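Unknown function protein VPA0580 (Vibrio parahaemolyticus, PDB 2QHQ) is of unknown function but belongs to the HopJ family, named for type III effector proteins, which suggests a possible role as a secreted effector. Local coordinates at residues F43-T49 and I115-A121; N50-N55 and Q102-F107. Where two conformers were deposited one is given. Residue numbers count along the deposited sequence, not the author numbering.

Contact 1: residues F43-T49 and I115-A121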
ATOM      1  N   PHE B  43      13.849   5.047   8.361  1.00 12.10           N
ATOM      2  CA  PHE B  43      12.956   6.134   7.950  1.00 12.91           C
ATOM      3  C   PHE B  43      13.730   7.275   7.329  1.00 13.22           C
ATOM      4  O   PHE B  43      14.768   7.707   7.870  1.00 14.71           O
ATOM      5  CB  PHE B  43      12.179   6.666   9.170  1.00 13.15           C
ATOM      6  CG  PHE B  43      11.441   7.968   8.912  1.00 14.47           C
ATOM      7  CD1 PHE B  43      10.261   7.977   8.156  1.00 15.48           C
ATOM      8  CD2 PHE B  43      11.914   9.173   9.448  1.00 15.70           C
ATOM      9  CE1 PHE B  43       9.564   9.168   7.935  1.00 14.92           C
ATOM     10  CE2 PHE B  43      11.226  10.372   9.215  1.00 15.79           C
ATOM     11  CZ  PHE B  43      10.050  10.362   8.458  1.00 14.96           C
ATOM     12  N   THR B  44      13.200   7.800   6.228  1.00 12.82           N
ATOM     13  CA  THR B  44      13.673   9.059   5.697  1.00 14.25           C
ATOM     14  C   THR B  44      12.480   9.968   5.409  1.00 11.60           C
ATOM     15  O   THR B  44      11.431   9.504   4.917  1.00 11.89           O
ATOM     16  CB  THR B  44      14.561   8.871   4.456  1.00 14.69           C
ATOM     17  OG1 THR B  44      13.866   8.104   3.490  1.00 18.51           O
ATOM     18  CG2 THR B  44      15.842   8.118   4.797  1.00 18.01           C
ATOM     19  N   PRO B  45      12.612  11.270   5.742  1.00 11.36           N
ATOM     20  CA  PRO B  45      11.450  12.151   5.616  1.00 11.04           C
ATOM     21  C   PRO B  45      10.958  12.282   4.173  1.00 10.82           C
ATOM     22  O   PRO B  45      11.753  12.147   3.227  1.00 10.78           O
ATOM     23  CB  PRO B  45      11.981  13.508   6.107  1.00 11.19           C
ATOM     24  CG  PRO B  45      13.446  13.459   5.881  1.00 10.57           C
ATOM     25  CD  PRO B  45      13.799  12.002   6.226  1.00 10.61           C
ATOM     26  N   ALA B  46       9.664  12.537   4.022  1.00 11.10           N
ATOM     27  CA  ALA B  46       9.020  12.633   2.703  1.00 10.67           C
ATOM     28  C   ALA B  46       7.827  13.545   2.793  1.00 10.73           C
ATOM     29  O   ALA B  46       7.028  13.445   3.738  1.00  9.83           O
ATOM     30  CB  ALA B  46       8.569  11.249   2.232  1.00 11.00           C
ATOM     31  N   ALA B  47       7.683  14.421   1.791  1.00 10.29           N
ATOM     32  CA  ALA B  47       6.464  15.230   1.677  1.00 11.01           C
ATOM     33  C   ALA B  47       5.318  14.340   1.225  1.00 11.23           C
ATOM     34  O   ALA B  47       5.513  13.425   0.414  1.00 11.34           O
ATOM     35  CB  ALA B  47       6.669  16.375   0.670  1.00 10.70           C
ATOM     36  N   PHE B  48       4.127  14.588   1.766  1.00 11.29           N
ATOM     37  CA  PHE B  48       2.934  13.872   1.292  1.00 11.63           C
ATOM     38  C   PHE B  48       1.675  14.687   1.469  1.00 12.26           C
ATOM     39  O   PHE B  48       1.559  15.451   2.424  1.00 12.29           O
ATOM     40  CB  PHE B  48       2.793  12.485   1.951  1.00 11.71           C
ATOM     41  CG  PHE B  48       2.318  12.499   3.399  1.00 12.18           C
ATOM     42  CD1 PHE B  48       1.011  12.106   3.726  1.00 12.73           C
ATOM     43  CD2 PHE B  48       3.205  12.826   4.436  1.00  9.86           C
ATOM     44  CE1 PHE B  48       0.580  12.068   5.080  1.00 11.06           C
ATOM     45  CE2 PHE B  48       2.798  12.782   5.785  1.00 10.37           C
ATOM     46  CZ  PHE B  48       1.480  12.400   6.104  1.00 12.33           C
ATOM     47  N   THR B  49       0.754  14.520   0.520  1.00 12.28           N
ATOM     48  CA  THR B  49      -0.553  15.147   0.633  0.50 12.50           C
ATOM     49  C   THR B  49      -1.525  14.116   1.163  1.00 12.68           C
ATOM     50  O   THR B  49      -1.328  12.913   0.994  1.00 12.51           O
ATOM     51  CB  THR B  49      -1.055  15.716  -0.700  0.50 12.75           C
ATOM     52  OG1 THR B  49      -0.826  14.759  -1.744  0.50 12.89           O
ATOM     53  CG2 THR B  49      -0.326  17.017  -1.022  0.50 12.31           C
ATOM     54  N   ILE B 115      -4.220  10.090  -0.450  1.00 12.21           N
ATOM     55  CA  ILE B 115      -2.805  10.085  -0.048  1.00 12.10           C
ATOM     56  C   ILE B 115      -1.927  10.133  -1.293  1.00 12.10           C
ATOM     57  O   ILE B 115      -2.187   9.415  -2.242  1.00 11.97           O
ATOM     58  CB  ILE B 115      -2.455   8.811   0.772  1.00 11.58           C
ATOM     59  CG1 ILE B 115      -3.074   8.877   2.191  1.00 11.30           C
ATOM     60  CG2 ILE B 115      -0.915   8.569   0.798  1.00 11.92           C
ATOM     61  CD1 ILE B 115      -2.440   9.926   3.123  1.00 12.68           C
ATOM     62  N   GLN B 116      -0.891  10.972  -1.286  1.00 12.65           N
ATOM     63  CA  GLN B 116       0.106  10.974  -2.359  1.00 12.55           C
ATOM     64  C   GLN B 116       1.446  11.355  -1.753  1.00 12.64           C
ATOM     65  O   GLN B 116       1.598  12.470  -1.247  1.00 12.62           O
ATOM     66  CB  GLN B 116      -0.279  11.972  -3.452  1.00 13.32           C
ATOM     67  CG  GLN B 116       0.769  12.158  -4.557  1.00 17.33           C
ATOM     68  CD  GLN B 116       0.352  11.587  -5.897  1.00 20.63           C
ATOM     69  OE1 GLN B 116      -0.684  10.925  -6.027  1.00 22.08           O
ATOM     70  NE2 GLN B 116       1.148  11.873  -6.916  1.00 21.99           N
ATOM     71  N   PHE B 117       2.387  10.416  -1.770  1.00 12.25           N
ATOM     72  CA  PHE B 117       3.772  10.685  -1.346  1.00 12.37           C
ATOM     73  C   PHE B 117       4.589  11.245  -2.496  1.00 12.78           C
ATOM     74  O   PHE B 117       4.445  10.807  -3.652  1.00 11.89           O
ATOM     75  CB  PHE B 117       4.434   9.398  -0.860  1.00 12.09           C
ATOM     76  CG  PHE B 117       4.125   9.051   0.563  1.00 12.96           C
ATOM     77  CD1 PHE B 117       4.995   9.432   1.578  1.00 12.42           C
ATOM     78  CD2 PHE B 117       2.989   8.307   0.890  1.00 13.70           C
ATOM     79  CE1 PHE B 117       4.749   9.104   2.903  1.00 13.59           C
ATOM     80  CE2 PHE B 117       2.719   7.988   2.226  1.00 14.52           C
ATOM     81  CZ  PHE B 117       3.615   8.388   3.236  1.00 14.47           C
ATOM     82  N   GLU B 118       5.468  12.197  -2.179  1.00 12.65           N
ATOM     83  CA  GLU B 118       6.419  12.716  -3.138  1.00 14.57           C
ATOM     84  C   GLU B 118       7.555  11.725  -3.374  1.00 14.16           C
ATOM     85  O   GLU B 118       8.062  11.593  -4.489  1.00 13.86           O
ATOM     86  CB  GLU B 118       6.961  14.088  -2.681  1.00 14.33           C
ATOM     87  CG  GLU B 118       7.876  14.705  -3.720  1.00 17.22           C
ATOM     88  CD  GLU B 118       8.503  16.046  -3.318  1.00 19.44           C
ATOM     89  OE1 GLU B 118       8.994  16.187  -2.174  1.00 24.92           O
ATOM     90  OE2 GLU B 118       8.556  16.946  -4.191  1.00 24.98           O
ATOM     91  N   THR B 119       7.926  11.008  -2.313  1.00 13.53           N
ATOM     92  CA  THR B 119       8.958   9.998  -2.377  1.00 14.11           C
ATOM     93  C   THR B 119       8.738   9.016  -1.223  1.00 13.45           C
ATOM     94  O   THR B 119       7.883   9.244  -0.382  1.00 13.07           O
ATOM     95  CB  THR B 119      10.348  10.644  -2.323  1.00 14.45           C
ATOM     96  OG1 THR B 119      11.344   9.657  -2.632  1.00 18.87           O
ATOM     97  CG2 THR B 119      10.579  11.315  -0.970  1.00 13.57           C
ATOM     98  N   SER B 120       9.491   7.925  -1.202  1.00 13.96           N
ATOM     99  CA  SER B 120       9.269   6.888  -0.186  1.00 14.59           C
ATOM    100  C   SER B 120       9.943   7.245   1.129  1.00 13.28           C
ATOM    101  O   SER B 120      11.018   7.855   1.151  1.00 12.45           O
ATOM    102  CB  SER B 120       9.723   5.518  -0.674  1.00 15.55           C
ATOM    103  OG  SER B 120      11.020   5.584  -1.178  1.00 20.32           O
ATOM    104  N   ALA B 121       9.290   6.869   2.219  1.00 12.40           N
ATOM    105  CA  ALA B 121       9.764   7.199   3.558  1.00 10.95           C
ATOM    106  C   ALA B 121      10.364   6.031   4.322  1.00 11.64           C
ATOM    107  O   ALA B 121      11.094   6.257   5.287  1.00 11.66           O
ATOM    108  CB  ALA B 121       8.626   7.876   4.385  1.00 12.10           C
TER
HETATM  109  O   HOH W   1      13.973   5.318   4.019  1.00 17.82           O
HETATM  110  O   HOH W   2      12.231  10.294   1.482  1.00 30.82           O
HETATM  111  O   HOH W   3       9.650  14.616  -0.276  1.00 17.13           O

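Contact 2: residues N50-N55 and Q102-F107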
ATOM      1  N   ASN B  50      -2.543  14.608   1.850  1.00 12.94           N
ATOM      2  CA  ASN B  50      -3.489  13.749   2.529  1.00 13.45           C
ATOM      3  C   ASN B  50      -4.836  14.466   2.486  1.00 14.01           C
ATOM      4  O   ASN B  50      -5.195  15.210   3.399  1.00 14.34           O
ATOM      5  CB  ASN B  50      -2.996  13.510   3.955  1.00 13.09           C
ATOM      6  CG  ASN B  50      -3.945  12.646   4.789  1.00 12.85           C
ATOM      7  OD1 ASN B  50      -4.923  12.063   4.288  1.00 14.00           O
ATOM      8  ND2 ASN B  50      -3.656  12.575   6.093  1.00 13.56           N
ATOM      9  N   GLY B  51      -5.546  14.277   1.375  1.00 15.73           N
ATOM     10  CA  GLY B  51      -6.811  14.970   1.119  1.00 17.55           C
ATOM     11  C   GLY B  51      -6.582  16.470   1.118  1.00 19.15           C
ATOM     12  O   GLY B  51      -5.829  16.982   0.292  1.00 18.89           O
ATOM     13  N   ASN B  52      -7.188  17.166   2.074  1.00 20.21           N
ATOM     14  CA  ASN B  52      -7.092  18.624   2.112  1.00 21.98           C
ATOM     15  C   ASN B  52      -5.959  19.152   2.981  1.00 21.89           C
ATOM     16  O   ASN B  52      -5.861  20.359   3.226  1.00 22.30           O
ATOM     17  CB  ASN B  52      -8.429  19.257   2.504  1.00 23.13           C
ATOM     18  CG  ASN B  52      -9.464  19.172   1.390  1.00 26.84           C
ATOM     19  OD1 ASN B  52     -10.648  18.944   1.657  1.00 32.24           O
ATOM     20  ND2 ASN B  52      -9.026  19.344   0.136  1.00 29.49           N
ATOM     21  N   THR B  53      -5.093  18.252   3.433  1.00 20.66           N
ATOM     22  CA  THR B  53      -3.898  18.681   4.146  1.00 20.61           C
ATOM     23  C   THR B  53      -2.611  18.241   3.423  1.00 19.83           C
ATOM     24  O   THR B  53      -2.591  17.235   2.709  1.00 20.08           O
ATOM     25  CB  THR B  53      -3.942  18.275   5.632  1.00 21.54           C
ATOM     26  OG1 THR B  53      -3.042  19.099   6.385  1.00 23.19           O
ATOM     27  CG2 THR B  53      -3.580  16.820   5.825  1.00 21.48           C
ATOM     28  N   GLN B  54      -1.553  19.026   3.575  1.00 18.91           N
ATOM     29  CA  GLN B  54      -0.296  18.778   2.873  1.00 18.16           C
ATOM     30  C   GLN B  54       0.797  18.841   3.921  1.00 16.97           C
ATOM     31  O   GLN B  54       0.782  19.738   4.779  1.00 16.91           O
ATOM     32  CB  GLN B  54      -0.082  19.843   1.795  1.00 19.28           C
ATOM     33  CG  GLN B  54       1.203  19.711   0.959  1.00 21.78           C
ATOM     34  CD  GLN B  54       2.443  20.290   1.653  1.00 25.08           C
ATOM     35  OE1 GLN B  54       2.344  21.207   2.467  1.00 25.77           O
ATOM     36  NE2 GLN B  54       3.614  19.759   1.317  1.00 27.03           N
ATOM     37  N   ASN B  55       1.742  17.907   3.847  1.00 14.47           N
ATOM     38  CA  ASN B  55       2.840  17.826   4.812  1.00 13.34           C
ATOM     39  C   ASN B  55       4.158  17.931   4.067  1.00 12.62           C
ATOM     40  O   ASN B  55       4.409  17.139   3.158  1.00 12.66           O
ATOM     41  CB  ASN B  55       2.807  16.478   5.542  1.00 12.78           C
ATOM     42  CG  ASN B  55       1.466  16.210   6.195  1.00 13.88           C
ATOM     43  OD1 ASN B  55       1.200  16.688   7.301  1.00 15.36           O
ATOM     44  ND2 ASN B  55       0.605  15.454   5.506  1.00 12.87           N
ATOM     45  N   GLN B 102      -4.546  16.415  12.393  1.00 14.61           N
ATOM     46  CA  GLN B 102      -5.174  16.709  11.109  1.00 14.73           C
ATOM     47  C   GLN B 102      -4.993  15.588  10.093  1.00 13.69           C
ATOM     48  O   GLN B 102      -5.861  15.364   9.248  1.00 13.76           O
ATOM     49  CB  GLN B 102      -4.663  18.039  10.529  1.00 15.58           C
ATOM     50  CG  GLN B 102      -5.381  19.284  11.083  1.00 19.75           C
ATOM     51  CD  GLN B 102      -6.902  19.248  10.879  1.00 23.30           C
ATOM     52  OE1 GLN B 102      -7.398  18.984   9.777  1.00 26.84           O
ATOM     53  NE2 GLN B 102      -7.645  19.523  11.947  1.00 23.56           N
ATOM     54  N   ASN B 103      -3.866  14.886  10.151  1.00 12.80           N
ATOM     55  CA  ASN B 103      -3.702  13.763   9.228  1.00 12.48           C
ATOM     56  C   ASN B 103      -4.688  12.624   9.467  1.00 11.90           C
ATOM     57  O   ASN B 103      -5.198  12.056   8.525  1.00 11.76           O
ATOM     58  CB  ASN B 103      -2.265  13.274   9.201  1.00 12.55           C
ATOM     59  CG  ASN B 103      -1.380  14.184   8.386  1.00 12.90           C
ATOM     60  OD1 ASN B 103      -1.474  14.204   7.169  1.00 13.19           O
ATOM     61  ND2 ASN B 103      -0.511  14.943   9.059  1.00 12.66           N
ATOM     62  N   ILE B 104      -4.947  12.293  10.728  1.00 11.87           N
ATOM     63  CA  ILE B 104      -5.974  11.286  11.029  1.00 11.40           C
ATOM     64  C   ILE B 104      -7.342  11.761  10.550  1.00 11.13           C
ATOM     65  O   ILE B 104      -8.061  11.018   9.879  1.00 11.48           O
ATOM     66  CB  ILE B 104      -6.054  10.963  12.554  1.00 10.53           C
ATOM     67  CG1 ILE B 104      -4.718  10.402  13.049  1.00 12.12           C
ATOM     68  CG2 ILE B 104      -7.177   9.970  12.838  1.00 11.78           C
ATOM     69  CD1 ILE B 104      -4.687  10.146  14.607  1.00 12.12           C
ATOM     70  N   ARG B 105      -7.687  13.011  10.871  1.00 10.74           N
ATOM     71  CA  ARG B 105      -9.010  13.540  10.538  1.00 10.36           C
ATOM     72  C   ARG B 105      -9.229  13.618   9.028  1.00 10.89           C
ATOM     73  O   ARG B 105     -10.300  13.308   8.568  1.00 11.84           O
ATOM     74  CB  ARG B 105      -9.249  14.889  11.211  1.00  9.60           C
ATOM     75  CG  ARG B 105      -9.264  14.802  12.735  1.00 10.20           C
ATOM     76  CD  ARG B 105      -9.405  16.177  13.391  1.00 11.21           C
ATOM     77  NE  ARG B 105      -9.341  16.023  14.850  1.00 11.19           N
ATOM     78  CZ  ARG B 105     -10.371  15.688  15.630  1.00 12.40           C
ATOM     79  NH1 ARG B 105     -11.596  15.464  15.125  1.00 12.05           N
ATOM     80  NH2 ARG B 105     -10.172  15.568  16.932  1.00 11.33           N
ATOM     81  N   ASN B 106      -8.188  13.965   8.279  1.00 11.65           N
ATOM     82  CA  ASN B 106      -8.277  14.006   6.825  1.00 12.06           C
ATOM     83  C   ASN B 106      -8.377  12.629   6.215  1.00 12.35           C
ATOM     84  O   ASN B 106      -9.152  12.409   5.300  1.00 12.39           O
ATOM     85  CB  ASN B 106      -7.123  14.793   6.199  1.00 12.90           C
ATOM     86  CG  ASN B 106      -7.435  16.280   6.084  1.00 15.48           C
ATOM     87  OD1 ASN B 106      -8.103  16.725   5.134  1.00 18.15           O
ATOM     88  ND2 ASN B 106      -6.989  17.047   7.057  1.00 17.07           N
ATOM     89  N   PHE B 107      -7.614  11.693   6.752  1.00 11.34           N
ATOM     90  CA  PHE B 107      -7.586  10.351   6.179  1.00 12.13           C
ATOM     91  C   PHE B 107      -8.936   9.659   6.398  1.00 13.33           C
ATOM     92  O   PHE B 107      -9.367   8.870   5.568  1.00 13.48           O
ATOM     93  CB  PHE B 107      -6.440   9.560   6.796  1.00 12.04           C
ATOM     94  CG  PHE B 107      -6.239   8.187   6.200  1.00 11.23           C
ATOM     95  CD1 PHE B 107      -5.605   8.034   4.965  1.00 11.93           C
ATOM     96  CD2 PHE B 107      -6.647   7.048   6.895  1.00 12.01           C
ATOM     97  CE1 PHE B 107      -5.396   6.751   4.426  1.00 13.35           C
ATOM     98  CE2 PHE B 107      -6.442   5.761   6.358  1.00 11.18           C
ATOM     99  CZ  PHE B 107      -5.817   5.621   5.124  1.00 10.25           C
TER

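Contact 1: residues F43-T49 and I115-A121
Two neighbouring strands of a small antiparallel beta-sheet pair here: 48-50, the middle strand of three, and 115-117, an outer one; the pairing runs on irregularly toward Thr-44 and Ala-121. Thr-49 and Gln-116 form a hydrogen-bonded pair, with Thr-49 N to Gln-116 O at 2.8 Å and Gln-116 N to Thr-49 O at 3.0 Å. Phe-48 and Phe-117 are the adjoining non-hydrogen-bonded pair. Beyond it, Glu-118 N donates to Ala-47 O (2.9 Å) and Thr-44 N to Ala-121 O (2.8 Å).

Side chains divide between the two faces. Phe-48, with chi1 in p, and Phe-117, in m, lie on the same face; their planes are only 17° apart, but the rings are slid past each other, centroids 5.1 Å apart, and barely overlap. Instead Phe-48 CB sits over the Phe-117 ring, 3.9 Å from its centroid, a CH-pi contact, while Ala-46 CB meets the edge of that ring at CD1 (4.1 Å). The m/m rotamer of Ile-115 brings its CD1 to 4.1 Å from Phe-48 CD1, at the ring edge. Helix 67-72 also packs against Phe-117, through Phe-67, Ala-68 and Leu-71. On the other face, Thr-49 OG1 lies 3.3 Å from Gln-116 CB, and the amide end of Gln-116 leads away.

Where the strands part, Ala-46 CB fills the gap, 4.0 Å from Ala-121 CB, and water enters. The extended t/t chain of Glu-118 places OE1 2.5 Å from a water that accepts a hydrogen bond from Ala-47 N at 2.9 Å.

Contact 2: residues N50-N55 and Q102-F107
A polar, asparagine-rich contact joins a beta-hairpin to a helix: the turn and second strand of hairpin 48-55 lie against the first turns of helix 102-110. Strand 53-55 and helix segment 102-107 run at 135° to each other, their axes 9.4 Å apart at closest approach, and side-chain amides bridge the space between them.

Asn-103 is the hub. Its OD1 accepts from Asn-50 ND2 and from Asn-55 ND2, both at 2.9 Å, and its ND2 donates to Asn-55 OD1 at 3.0 Å, so the amides of Asn-103 and Asn-55 face each other through two reciprocal hydrogen bonds. Asn-50 ND2 also reaches the main chain, 2.9 Å from Asn-103 O, an oxygen that already accepts the helical bond from Phe-107 N.

A type II' turn from Asn-50 to Thr-53 reverses the chain, closed by Thr-53 N to Asn-50 O (3.0 Å); Gly-51 supplies the positive phi. The turn presents Asn-52 N to Asn-106 OD1 at 3.2 Å, while Asn-106 ND2 bonds back to Gln-102 O at 3.0 Å. Asn-106 therefore links the turn to its own helix. Thr-53 fits between the two helix asparagines, with CG2 3.6 Å from Asn-103 OD1 and CB 3.6 Å from Asn-106 ND2.

Around this network, Asn-55 OD1 also accepts from Asn-60, and Gly-51 bonds through its backbone to Gly-114. Ile-104, directed away from the hairpin, packs on helices 79-83 and 86-92, and Phe-107 touches Ile-115 of strand 115-117, so helix 102-110 lies between the hairpin and helices 79-83 and 86-92.

Overall arrangement
Both contacts are partly buried and reach the same three-stranded sheet: contact 1 adds strand 115-117 to one side of strand 48-50, while contact 2 sets helix 102-110 against the hairpin that strand 48-50 forms with 53-55. Contact 1 relies on backbone pairing, with aromatic and aliphatic packing on one face and the more open polar side chains of Thr-49 and Gln-116 on the other; contact 2 relies on side-chain amides, several of them buried. They meet directly: Phe-48 O lies 2.8 Å from Asn-55 N, a probable hydrogen bond, and Phe-48 CZ is 3.6 Å from Asn-103 OD1. The second subunit reaches contact 1 at Gln-116 and Ser-120 but does not touch contact 2.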